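Local coordinates for protein trans-2-enoyl-CoA reductase [NADH] (Treponema denticola ATCC 35405, PDB 4GGO) that catalyses the NADH-dependent reduction of the carbon-carbon double bond of trans-2-enoyl-CoA, turning crotonyl-CoA into butyryl-CoA for fatty acid synthesis, at residues Y146-P151 / G207-R212; A231-G236 / E254-T259. One frame throughout, in Å; residues are numbered along the deposited sequence.

Interaction 1 (Y146-P151 / G207-R212); sequences YSLASP and GEDWER
At the C-terminal end of the Rossmann-fold strand 141-146, where the chain turns into the NAD(+)-binding loop, Y146 and L148 pack against the first turn of helix 208-219 through D209 and W210. Y146 has CG anti to its own N (chi1 -169°), which sends the ring out from the sheet to lie alongside the helix backbone, with CE2 3.6 Å from W210 CA. W210 CB sits over the centre of the phenol, 3.9 Å from the ring centroid and only 10° off the normal. In return Y146 CB lies over the indole face, 4.2 Å from the centroid of its five-membered ring, so two CH-pi contacts interlock the pair while the ring planes remain 33° apart. L148 CG covers the opposite face of the phenol near its rim, so the ring is clamped between L148 and W210. This loop belongs to the dinucleotide site, since L148 and A149 bind NAD(+). At the far edge of the phenol, Y146 OH donates to D209 OD2 over 3.0 Å, meeting the anti lone pair of a carboxylate steeply turned from the ring plane. L148 CD1 approaches the same oxygen at 3.3 Å. D209 OD1 forms a salt bridge with K127, which fixes the other side of the carboxylate, and W210 NE1 is hydrogen-bonded to T229 OG1.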
ATOM      1  N   TYR A 146      -2.577  -2.829   8.768  1.00 25.02           N
ATOM      2  CA  TYR A 146      -3.246  -1.556   8.534  1.00 26.31           C
ATOM      3  C   TYR A 146      -2.629  -0.843   7.337  1.00 28.92           C
ATOM      4  O   TYR A 146      -1.557  -0.248   7.445  1.00 23.20           O
ATOM      5  CB  TYR A 146      -3.171  -0.664   9.775  1.00 26.55           C
ATOM      6  CG  TYR A 146      -4.057   0.560   9.698  1.00 28.52           C
ATOM      7  CD1 TYR A 146      -3.598   1.742   9.131  1.00 29.89           C
ATOM      8  CD2 TYR A 146      -5.355   0.530  10.188  1.00 28.13           C
ATOM      9  CE1 TYR A 146      -4.407   2.861   9.056  1.00 35.25           C
ATOM     10  CE2 TYR A 146      -6.173   1.643  10.117  1.00 30.82           C
ATOM     11  CZ  TYR A 146      -5.694   2.805   9.551  1.00 35.65           C
ATOM     12  OH  TYR A 146      -6.503   3.914   9.480  1.00 41.74           O
ATOM     13  N   SER A 147      -3.314  -0.900   6.199  1.00 23.43           N
ATOM     14  CA  SER A 147      -2.804  -0.297   4.972  1.00 28.30           C
ATOM     15  C   SER A 147      -3.841   0.599   4.305  1.00 33.36           C
ATOM     16  O   SER A 147      -3.972   0.608   3.081  1.00 29.41           O
ATOM     17  CB  SER A 147      -2.349  -1.383   3.996  1.00 25.68           C
ATOM     18  OG  SER A 147      -1.866  -0.816   2.789  1.00 27.90           O
ATOM     19  N   LEU A 148      -4.580   1.353   5.114  1.00 38.48           N
ATOM     20  CA  LEU A 148      -5.595   2.255   4.585  1.00 38.85           C
ATOM     21  C   LEU A 148      -4.965   3.452   3.882  1.00 36.90           C
ATOM     22  O   LEU A 148      -4.064   4.100   4.418  1.00 43.19           O
ATOM     23  CB  LEU A 148      -6.541   2.723   5.695  1.00 32.51           C
ATOM     24  CG  LEU A 148      -7.491   1.660   6.250  1.00 36.27           C
ATOM     25  CD1 LEU A 148      -8.378   2.246   7.335  1.00 39.46           C
ATOM     26  CD2 LEU A 148      -8.336   1.063   5.133  1.00 37.40           C
ATOM     27  N   ALA A 149      -5.444   3.735   2.674  1.00 38.02           N
ATOM     28  CA  ALA A 149      -4.933   4.847   1.884  1.00 44.56           C
ATOM     29  C   ALA A 149      -6.082   5.687   1.339  1.00 46.40           C
ATOM     30  O   ALA A 149      -6.647   5.378   0.291  1.00 55.29           O
ATOM     31  CB  ALA A 149      -4.064   4.335   0.748  1.00 46.03           C
ATOM     32  N   SER A 150      -6.424   6.749   2.059  1.00 48.61           N
ATOM     33  CA  SER A 150      -7.518   7.624   1.659  1.00 36.16           C
ATOM     34  C   SER A 150      -7.156   9.085   1.893  1.00 39.22           C
ATOM     35  O   SER A 150      -6.531   9.421   2.897  1.00 39.82           O
ATOM     36  CB  SER A 150      -8.791   7.271   2.430  1.00 39.44           C
ATOM     37  OG  SER A 150      -9.859   8.131   2.074  1.00 42.21           O
ATOM     38  N   PRO A 151      -7.544   9.961   0.956  1.00 34.06           N
ATOM     39  CA  PRO A 151      -7.298  11.396   1.110  1.00 39.81           C
ATOM     40  C   PRO A 151      -8.256  12.021   2.119  1.00 36.90           C
ATOM     41  O   PRO A 151      -8.022  13.143   2.571  1.00 33.64           O
ATOM     42  CB  PRO A 151      -7.583  11.945  -0.289  1.00 35.15           C
ATOM     43  CG  PRO A 151      -8.580  11.001  -0.857  1.00 35.38           C
ATOM     44  CD  PRO A 151      -8.203   9.646  -0.324  1.00 36.59           C
ATOM     45  N   GLY A 207      -2.399   7.770  13.203  1.00 24.37           N
ATOM     46  CA  GLY A 207      -2.707   6.450  13.726  1.00 26.93           C
ATOM     47  C   GLY A 207      -3.962   6.356  14.578  1.00 30.04           C
ATOM     48  O   GLY A 207      -4.114   5.411  15.353  1.00 31.87           O
ATOM     49  N   GLU A 208      -4.865   7.320  14.437  1.00 29.62           N
ATOM     50  CA  GLU A 208      -6.096   7.320  15.229  1.00 33.18           C
ATOM     51  C   GLU A 208      -6.996   6.122  14.929  1.00 30.65           C
ATOM     52  O   GLU A 208      -7.406   5.404  15.841  1.00 32.51           O
ATOM     53  CB  GLU A 208      -6.875   8.625  15.046  1.00 26.71           C
ATOM     54  CG  GLU A 208      -6.262   9.821  15.759  1.00 34.66           C
ATOM     55  CD  GLU A 208      -7.217  10.997  15.857  1.00 46.86           C
ATOM     56  OE1 GLU A 208      -8.282  10.959  15.203  1.00 37.60           O
ATOM     57  OE2 GLU A 208      -6.905  11.956  16.594  1.00 44.08           O
ATOM     58  N   ASP A 209      -7.299   5.909  13.653  1.00 26.97           N
ATOM     59  CA  ASP A 209      -8.184   4.818  13.259  1.00 33.25           C
ATOM     60  C   ASP A 209      -7.561   3.459  13.548  1.00 29.42           C
ATOM     61  O   ASP A 209      -8.253   2.515  13.930  1.00 33.64           O
ATOM     62  CB  ASP A 209      -8.542   4.916  11.777  1.00 30.74           C
ATOM     63  CG  ASP A 209      -9.523   3.844  11.347  1.00 35.00           C
ATOM     64  OD1 ASP A 209     -10.601   3.738  11.971  1.00 34.31           O
ATOM     65  OD2 ASP A 209      -9.212   3.101  10.392  1.00 31.71           O
ATOM     66  N   TRP A 210      -6.249   3.369  13.353  1.00 28.07           N
ATOM     67  CA  TRP A 210      -5.499   2.151  13.631  1.00 29.34           C
ATOM     68  C   TRP A 210      -5.687   1.744  15.087  1.00 28.21           C
ATOM     69  O   TRP A 210      -6.042   0.603  15.384  1.00 26.06           O
ATOM     70  CB  TRP A 210      -4.015   2.383  13.339  1.00 26.35           C
ATOM     71  CG  TRP A 210      -3.133   1.201  13.589  1.00 27.22           C
ATOM     72  CD1 TRP A 210      -3.501  -0.113  13.622  1.00 23.40           C
ATOM     73  CD2 TRP A 210      -1.724   1.230  13.842  1.00 22.84           C
ATOM     74  NE1 TRP A 210      -2.407  -0.903  13.881  1.00 22.13           N
ATOM     75  CE2 TRP A 210      -1.304  -0.103  14.021  1.00 28.67           C
ATOM     76  CE3 TRP A 210      -0.778   2.254  13.938  1.00 23.96           C
ATOM     77  CZ2 TRP A 210       0.022  -0.439  14.286  1.00 24.43           C
ATOM     78  CZ3 TRP A 210       0.540   1.918  14.202  1.00 28.28           C
ATOM     79  CH2 TRP A 210       0.926   0.583  14.373  1.00 27.70           C
ATOM     80  N   GLU A 211      -5.452   2.691  15.988  1.00 27.57           N
ATOM     81  CA  GLU A 211      -5.591   2.450  17.417  1.00 34.68           C
ATOM     82  C   GLU A 211      -7.042   2.134  17.771  1.00 34.17           C
ATOM     83  O   GLU A 211      -7.312   1.331  18.663  1.00 32.69           O
ATOM     84  CB  GLU A 211      -5.097   3.662  18.210  1.00 38.33           C
ATOM     85  CG  GLU A 211      -4.950   3.415  19.702  1.00 41.86           C
ATOM     86  CD  GLU A 211      -4.323   4.589  20.427  1.00 47.30           C
ATOM     87  OE1 GLU A 211      -4.481   5.734  19.955  1.00 48.14           O
ATOM     88  OE2 GLU A 211      -3.664   4.367  21.465  1.00 48.97           O
ATOM     89  N   ARG A 212      -7.971   2.765  17.061  1.00 28.02           N
ATOM     90  CA  ARG A 212      -9.391   2.524  17.283  1.00 30.21           C
ATOM     91  C   ARG A 212      -9.755   1.095  16.893  1.00 34.31           C
ATOM     92  O   ARG A 212     -10.522   0.431  17.590  1.00 37.85           O
ATOM     93  CB  ARG A 212     -10.240   3.526  16.497  1.00 28.94           C
ATOM     94  CG  ARG A 212     -11.694   3.592  16.943  1.00 41.09           C
ATOM     95  CD  ARG A 212     -12.489   4.572  16.094  1.00 37.56           C
ATOM     96  NE  ARG A 212     -13.867   4.716  16.555  1.00 45.39           N
ATOM     97  CZ  ARG A 212     -14.306   5.723  17.304  1.00 50.05           C
ATOM     98  NH1 ARG A 212     -13.474   6.687  17.676  1.00 43.90           N
ATOM     99  NH2 ARG A 212     -15.578   5.772  17.674  1.00 43.56           N
TER

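Interaction 2 (A231-G236 / E254-T259); sequences AYSYIG and EHLEAT
L256 has the largest share of the contact, reaching from helix 248-266 to the end of strand 227-233 with both of its methyl groups. Both face the A231 methyl from the helix side: CD2 stands 3.8 Å from A231 CB, and CD1 lies at 3.9 Å from the same carbon. The first torsion of L256, -121°, falls well away from a staggered value, with the two methyls directed at the strand. CD1 continues along the strand, passing 3.9 Å from Y232 O and 4.1 Å from S233 CB. The side-chain contact is apolar apart from that carbonyl, and no hydrogen bond joins the segments. The short segments 231-233 and 254-259 run roughly antiparallel, their axes 149° apart in direction and 10.0 Å distant at closest approach, as expected of the helix in a right-handed beta-alpha-beta crossover to the parallel neighbour 270-276. Beyond S233 the chain leaves toward Y234, which binds substrate and whose ring meets that of the proposed proton donor Y244 edge-to-face. The S233 side chain also touches K253, an NAD(+)-binding residue about one turn before L256 on the helix. W210 of helix 208-219 packs on both A231 and L256.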
ATOM      1  N   ALA A 231       1.411  -0.855  10.580  1.00 23.52           N
ATOM      2  CA  ALA A 231       0.909   0.230   9.752  1.00 26.27           C
ATOM      3  C   ALA A 231       2.009   0.636   8.780  1.00 23.38           C
ATOM      4  O   ALA A 231       3.134   0.925   9.190  1.00 21.82           O
ATOM      5  CB  ALA A 231       0.482   1.412  10.608  1.00 22.52           C
ATOM      6  N   TYR A 232       1.687   0.641   7.493  1.00 19.61           N
ATOM      7  CA  TYR A 232       2.676   0.945   6.467  1.00 23.01           C
ATOM      8  C   TYR A 232       2.912   2.444   6.346  1.00 25.74           C
ATOM      9  O   TYR A 232       1.998   3.247   6.539  1.00 23.23           O
ATOM     10  CB  TYR A 232       2.255   0.350   5.125  1.00 22.53           C
ATOM     11  CG  TYR A 232       2.241  -1.161   5.126  1.00 22.12           C
ATOM     12  CD1 TYR A 232       3.197  -1.880   5.834  1.00 24.27           C
ATOM     13  CD2 TYR A 232       1.271  -1.871   4.430  1.00 17.63           C
ATOM     14  CE1 TYR A 232       3.193  -3.262   5.845  1.00 23.02           C
ATOM     15  CE2 TYR A 232       1.259  -3.257   4.435  1.00 18.65           C
ATOM     16  CZ  TYR A 232       2.223  -3.946   5.145  1.00 20.95           C
ATOM     17  OH  TYR A 232       2.222  -5.323   5.157  1.00 21.51           O
ATOM     18  N   SER A 233       4.150   2.812   6.032  1.00 24.83           N
ATOM     19  CA  SER A 233       4.531   4.212   5.924  1.00 24.20           C
ATOM     20  C   SER A 233       5.711   4.382   4.974  1.00 21.22           C
ATOM     21  O   SER A 233       6.138   3.429   4.325  1.00 19.70           O
ATOM     22  CB  SER A 233       4.877   4.776   7.302  1.00 23.89           C
ATOM     23  OG  SER A 233       5.180   6.155   7.220  1.00 33.57           O
ATOM     24  N   TYR A 234       6.237   5.600   4.899  1.00 22.94           N
ATOM     25  CA  TYR A 234       7.333   5.901   3.987  1.00 21.55           C
ATOM     26  C   TYR A 234       8.189   7.034   4.538  1.00 23.24           C
ATOM     27  O   TYR A 234       7.676   7.979   5.132  1.00 24.03           O
ATOM     28  CB  TYR A 234       6.781   6.268   2.608  1.00 25.65           C
ATOM     29  CG  TYR A 234       7.835   6.433   1.535  1.00 25.72           C
ATOM     30  CD1 TYR A 234       8.718   5.403   1.239  1.00 27.12           C
ATOM     31  CD2 TYR A 234       7.932   7.610   0.805  1.00 27.87           C
ATOM     32  CE1 TYR A 234       9.680   5.547   0.257  1.00 25.18           C
ATOM     33  CE2 TYR A 234       8.885   7.761  -0.183  1.00 25.28           C
ATOM     34  CZ  TYR A 234       9.755   6.727  -0.454  1.00 25.61           C
ATOM     35  OH  TYR A 234      10.708   6.877  -1.435  1.00 22.94           O
ATOM     36  N   ILE A 235       9.500   6.928   4.349  1.00 21.49           N
ATOM     37  CA  ILE A 235      10.425   7.951   4.821  1.00 23.91           C
ATOM     38  C   ILE A 235      11.026   8.710   3.640  1.00 26.25           C
ATOM     39  O   ILE A 235      11.118   9.938   3.660  1.00 27.42           O
ATOM     40  CB  ILE A 235      11.531   7.342   5.708  1.00 31.59           C
ATOM     41  CG1 ILE A 235      10.953   6.949   7.069  1.00 29.36           C
ATOM     42  CG2 ILE A 235      12.677   8.318   5.896  1.00 33.52           C
ATOM     43  CD1 ILE A 235      11.963   6.325   8.006  1.00 27.81           C
ATOM     44  N   GLY A 236      11.423   7.972   2.608  1.00 27.06           N
ATOM     45  CA  GLY A 236      11.886   8.579   1.373  1.00 31.42           C
ATOM     46  C   GLY A 236      13.305   9.110   1.409  1.00 26.99           C
ATOM     47  O   GLY A 236      13.960   9.084   2.451  1.00 25.18           O
ATOM     48  N   GLU A 254       4.770  10.822  12.170  1.00 27.08           N
ATOM     49  CA  GLU A 254       5.164  10.974  13.566  1.00 31.98           C
ATOM     50  C   GLU A 254       4.052  10.511  14.498  1.00 29.67           C
ATOM     51  O   GLU A 254       4.310   9.887  15.528  1.00 27.37           O
ATOM     52  CB  GLU A 254       5.520  12.428  13.873  1.00 35.64           C
ATOM     53  CG  GLU A 254       6.899  12.852  13.401  1.00 34.22           C
ATOM     54  CD  GLU A 254       7.226  14.279  13.795  1.00 38.16           C
ATOM     55  OE1 GLU A 254       6.312  14.990  14.262  1.00 44.19           O
ATOM     56  OE2 GLU A 254       8.395  14.689  13.640  1.00 40.51           O
ATOM     57  N   HIS A 255       2.814  10.822  14.129  1.00 29.30           N
ATOM     58  CA  HIS A 255       1.657  10.395  14.903  1.00 31.48           C
ATOM     59  C   HIS A 255       1.499   8.881  14.801  1.00 29.92           C
ATOM     60  O   HIS A 255       1.130   8.219  15.770  1.00 30.16           O
ATOM     61  CB  HIS A 255       0.391  11.098  14.410  1.00 27.53           C
ATOM     62  CG  HIS A 255      -0.796  10.897  15.299  1.00 30.82           C
ATOM     63  ND1 HIS A 255      -1.585   9.767  15.244  1.00 36.02           N
ATOM     64  CD2 HIS A 255      -1.328  11.681  16.267  1.00 32.41           C
ATOM     65  CE1 HIS A 255      -2.551   9.864  16.141  1.00 29.20           C
ATOM     66  NE2 HIS A 255      -2.418  11.015  16.774  1.00 32.61           N
ATOM     67  N   LEU A 256       1.783   8.345  13.617  1.00 29.29           N
ATOM     68  CA  LEU A 256       1.734   6.905  13.382  1.00 30.20           C
ATOM     69  C   LEU A 256       2.719   6.181  14.292  1.00 29.06           C
ATOM     70  O   LEU A 256       2.401   5.140  14.865  1.00 33.32           O
ATOM     71  CB  LEU A 256       2.083   6.593  11.925  1.00 35.38           C
ATOM     72  CG  LEU A 256       1.076   5.851  11.045  1.00 39.49           C
ATOM     73  CD1 LEU A 256       1.815   5.036   9.989  1.00 28.44           C
ATOM     74  CD2 LEU A 256       0.148   4.971  11.864  1.00 31.04           C
ATOM     75  N   GLU A 257       3.918   6.742  14.412  1.00 30.97           N
ATOM     76  CA  GLU A 257       4.980   6.133  15.206  1.00 35.44           C
ATOM     77  C   GLU A 257       4.675   6.194  16.700  1.00 34.61           C
ATOM     78  O   GLU A 257       4.908   5.231  17.431  1.00 30.26           O
ATOM     79  CB  GLU A 257       6.323   6.805  14.902  1.00 32.45           C
ATOM     80  CG  GLU A 257       6.807   6.586  13.475  1.00 29.14           C
ATOM     81  CD  GLU A 257       7.980   7.476  13.106  1.00 37.46           C
ATOM     82  OE1 GLU A 257       8.332   8.369  13.906  1.00 41.50           O
ATOM     83  OE2 GLU A 257       8.549   7.285  12.010  1.00 35.03           O
ATOM     84  N   ALA A 258       4.148   7.329  17.149  1.00 30.74           N
ATOM     85  CA  ALA A 258       3.763   7.492  18.545  1.00 36.97           C
ATOM     86  C   ALA A 258       2.596   6.571  18.893  1.00 34.03           C
ATOM     87  O   ALA A 258       2.456   6.132  20.035  1.00 33.88           O
ATOM     88  CB  ALA A 258       3.400   8.936  18.826  1.00 36.47           C
ATOM     89  N   THR A 259       1.763   6.284  17.898  1.00 33.48           N
ATOM     90  CA  THR A 259       0.619   5.399  18.086  1.00 34.00           C
ATOM     91  C   THR A 259       1.057   3.949  18.287  1.00 35.87           C
ATOM     92  O   THR A 259       0.601   3.282  19.215  1.00 31.06           O
ATOM     93  CB  THR A 259      -0.369   5.490  16.906  1.00 34.38           C
ATOM     94  OG1 THR A 259      -0.934   6.806  16.855  1.00 32.89           O
ATOM     95  CG2 THR A 259      -1.487   4.472  17.065  1.00 31.23           C
TER

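Overall arrangement
From the N terminus, interaction 1 comes first: it closes a long excursion that leaves strand 141-146 at the nucleotide loop, runs through several short strands and helix 195-205, and returns at helix 208-219. Interaction 2 opens only afterwards and closes the shorter connection between strand 227-233 and helix 248-266, so the two follow in series and neither nest nor cross. In space their centres are about 11 Å apart and they touch directly: strands 141-146 and 227-233 are neighbours in the parallel sheet, while the two helices lie side by side. G207 N and H255 ND1, 3.0 Å apart, probably form a hydrogen bond between the N-cap of helix 208-219 and helix 248-266.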